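Local coordinates for surface glycan binding protein B (Bacteroides ovatus, PDB 6E57) that binds mixed-linkage beta-glucan at the surface of a gut Bacteroides cell, probably helping to capture this cereal polysaccharide for uptake, at residues 371-376 with 396-401. Sequence-based numbering, arbitrary orientation.
Sequences YWTGLA and LNKIQA. With BGC (beta-D-glucopyranose), chain E; BGC (beta-D-glucopyranose), chain B; BGC (beta-D-glucopyranose), chain C; BGC (beta-D-glucopyranose), chain D.
The loop 371-376 runs past the last turns of helix 393-401 with a backbone separation of 8.9 Å between the CA atoms of Thr373 and Lys398, so side chains must bridge the gap. Leu375 and Ile399 do so by methyl contact, CD1 to CD1 at 4.1 Å, their branched chains crossing at about a right angle; aliphatic residues suit this place, since Phe405 and Phe341 continue the apolar layer. Nearer the surface, Thr373 CG2 lies 4.2 Å from Lys398 CD, the methylene chain of the lysine crossing it at about a right angle and giving the methyl an apolar neighbour, while Thr373 OG1 turns to Glu402 for its hydrogen bond. Tyr371 reaches the helix end, where its OH stands 3.5 Å from Ala401 O. With CG anti to its carbonyl carbon (chi1 -68°), the ring presents one face to the glucose of chain C, whose C5 sits 3.9 Å above the plane. Trp372 offers its broader indole face to two further sugars, C4 of the chain E glucose and C1 of the chain D glucose both lying over it. Replacing Trp372 by alanine is likely to strip away the apolar face that both glucoses lie on and weaken the grip on the glucan. Tyr371 O also accepts a 3.1 Å hydrogen bond from O2 of the chain E glucose. Successive aromatic faces lying against pyranose rings are the hallmark of an extended carbohydrate-binding platform, here the glucan site of the C-terminal domain.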
# COMPACT_ATOMS: atom_id res chain seq x y z
N TYR A 371 31.86 -16.78 -15.60
CA TYR A 371 31.54 -17.32 -16.93
C TYR A 371 30.55 -16.40 -17.67
O TYR A 371 30.10 -16.74 -18.77
CB TYR A 371 30.94 -18.73 -16.82
CG TYR A 371 31.86 -19.83 -16.33
CD1 TYR A 371 33.08 -19.56 -15.73
CD2 TYR A 371 31.47 -21.15 -16.42
CE1 TYR A 371 33.90 -20.57 -15.27
CE2 TYR A 371 32.27 -22.18 -15.96
CZ TYR A 371 33.50 -21.89 -15.38
OH TYR A 371 34.30 -22.89 -14.92
N TRP A 372 30.22 -15.26 -17.06
CA TRP A 372 29.32 -14.23 -17.60
C TRP A 372 27.86 -14.72 -17.63
O TRP A 372 27.05 -14.18 -18.37
CB TRP A 372 29.77 -13.75 -18.99
CG TRP A 372 31.03 -12.93 -18.96
CD1 TRP A 372 32.25 -13.31 -18.49
CD2 TRP A 372 31.19 -11.59 -19.45
NE1 TRP A 372 33.16 -12.30 -18.64
CE2 TRP A 372 32.54 -11.23 -19.23
CE3 TRP A 372 30.33 -10.66 -20.05
CZ2 TRP A 372 33.04 -9.98 -19.59
CZ3 TRP A 372 30.83 -9.43 -20.40
CH2 TRP A 372 32.17 -9.09 -20.17
N THR A 373 27.54 -15.70 -16.79
CA THR A 373 26.16 -16.13 -16.58
C THR A 373 25.47 -15.11 -15.68
O THR A 373 25.92 -14.86 -14.57
CB THR A 373 26.10 -17.53 -15.96
OG1 THR A 373 26.94 -18.39 -16.73
CG2 THR A 373 24.69 -18.09 -15.92
N GLY A 374 24.38 -14.51 -16.18
CA GLY A 374 23.63 -13.50 -15.46
C GLY A 374 22.96 -14.06 -14.21
O GLY A 374 22.30 -15.10 -14.26
N LEU A 375 23.17 -13.36 -13.09
CA LEU A 375 22.51 -13.65 -11.82
C LEU A 375 21.16 -12.94 -11.77
O LEU A 375 20.30 -13.29 -10.96
CB LEU A 375 23.42 -13.19 -10.68
CG LEU A 375 24.78 -13.89 -10.61
CD1 LEU A 375 25.64 -13.29 -9.52
CD2 LEU A 375 24.60 -15.38 -10.40
N ALA A 376 21.00 -11.94 -12.64
CA ALA A 376 19.76 -11.22 -12.85
C ALA A 376 19.81 -10.51 -14.20
O ALA A 376 20.82 -10.59 -14.91
CB ALA A 376 19.53 -10.25 -11.71
N LEU A 396 24.87 -18.68 -5.06
CA LEU A 396 26.16 -18.81 -4.38
C LEU A 396 26.92 -20.03 -4.91
O LEU A 396 28.14 -19.98 -5.07
CB LEU A 396 25.92 -18.91 -2.87
CG LEU A 396 25.43 -17.64 -2.19
CD1 LEU A 396 24.93 -17.93 -0.78
CD2 LEU A 396 26.52 -16.58 -2.15
N ASN A 397 26.19 -21.13 -5.18
CA ASN A 397 26.78 -22.37 -5.68
C ASN A 397 27.36 -22.16 -7.08
O ASN A 397 28.43 -22.67 -7.40
CB ASN A 397 25.77 -23.52 -5.71
CG ASN A 397 25.41 -24.03 -4.33
OD1 ASN A 397 26.05 -23.70 -3.34
ND2 ASN A 397 24.37 -24.85 -4.28
N LYS A 398 26.63 -21.41 -7.91
CA LYS A 398 27.00 -21.17 -9.29
C LYS A 398 28.24 -20.26 -9.33
O LYS A 398 29.12 -20.45 -10.17
CB LYS A 398 25.82 -20.58 -10.06
CG LYS A 398 26.01 -20.47 -11.56
CD LYS A 398 24.73 -20.19 -12.32
CE LYS A 398 23.84 -21.41 -12.41
NZ LYS A 398 22.86 -21.28 -13.52
N ILE A 399 28.29 -19.29 -8.41
CA ILE A 399 29.42 -18.36 -8.30
C ILE A 399 30.72 -19.15 -8.04
O ILE A 399 31.75 -18.83 -8.62
CB ILE A 399 29.14 -17.29 -7.23
CG1 ILE A 399 28.09 -16.29 -7.70
CG2 ILE A 399 30.43 -16.59 -6.81
CD1 ILE A 399 27.58 -15.36 -6.62
N GLN A 400 30.66 -20.16 -7.16
CA GLN A 400 31.82 -21.00 -6.86
C GLN A 400 32.13 -21.92 -8.05
O GLN A 400 33.29 -22.18 -8.35
CB GLN A 400 31.58 -21.82 -5.58
CG GLN A 400 31.39 -20.97 -4.33
CD GLN A 400 32.55 -20.04 -4.08
OE1 GLN A 400 33.70 -20.46 -3.95
NE2 GLN A 400 32.26 -18.75 -4.02
N ALA A 401 31.09 -22.39 -8.73
CA ALA A 401 31.21 -23.29 -9.88
C ALA A 401 31.75 -22.54 -11.11
O ALA A 401 32.41 -23.17 -11.95
CB ALA A 401 29.87 -23.91 -10.18
C2 BGC E . 32.10 -16.16 -21.34
C3 BGC E . 32.03 -15.20 -22.51
C4 BGC E . 32.95 -14.02 -22.25
C5 BGC E . 34.36 -14.54 -21.99
C6 BGC E . 35.33 -13.40 -21.73
C1 BGC E . 33.55 -16.57 -21.08
O2 BGC E . 31.26 -17.29 -21.61
O3 BGC E . 30.68 -14.77 -22.69
O4 BGC E . 33.00 -13.18 -23.40
O5 BGC E . 34.37 -15.42 -20.88
O6 BGC E . 36.62 -13.93 -21.40
C2 BGC B . 35.74 -25.23 -17.47
C3 BGC B . 35.86 -24.06 -18.43
C4 BGC B . 36.35 -22.82 -17.72
C5 BGC B . 37.57 -23.08 -16.83
C6 BGC B . 37.80 -21.90 -15.89
C1 BGC B . 37.03 -25.43 -16.68
O1 BGC B . 36.82 -26.43 -15.68
O2 BGC B . 35.45 -26.41 -18.23
O3 BGC B . 34.58 -23.78 -19.01
O4 BGC B . 36.70 -21.84 -18.71
O5 BGC B . 37.39 -24.23 -16.01
O6 BGC B . 39.17 -21.47 -15.96
C2 BGC C . 36.62 -19.48 -19.08
C3 BGC C . 35.74 -18.24 -19.17
C4 BGC C . 34.53 -18.50 -20.05
C5 BGC C . 33.82 -19.79 -19.67
C6 BGC C . 32.64 -20.03 -20.60
C1 BGC C . 35.80 -20.72 -18.75
O2 BGC C . 37.63 -19.25 -18.09
O3 BGC C . 36.49 -17.16 -19.71
O4 BGC C . 33.60 -17.42 -19.92
O5 BGC C . 34.75 -20.88 -19.72
O6 BGC C . 32.16 -21.36 -20.48
C2 BGC D . 32.76 -10.94 -24.17
C3 BGC D . 31.89 -9.70 -24.19
C4 BGC D . 30.46 -10.04 -24.58
C5 BGC D . 29.95 -11.26 -23.79
C6 BGC D . 28.60 -11.76 -24.26
C1 BGC D . 32.13 -12.05 -23.34
O2 BGC D . 34.05 -10.63 -23.64
O3 BGC D . 32.41 -8.76 -25.12
O4 BGC D . 29.64 -8.90 -24.30
O5 BGC D . 30.85 -12.36 -23.88
O6 BGC D . 28.03 -12.54 -23.21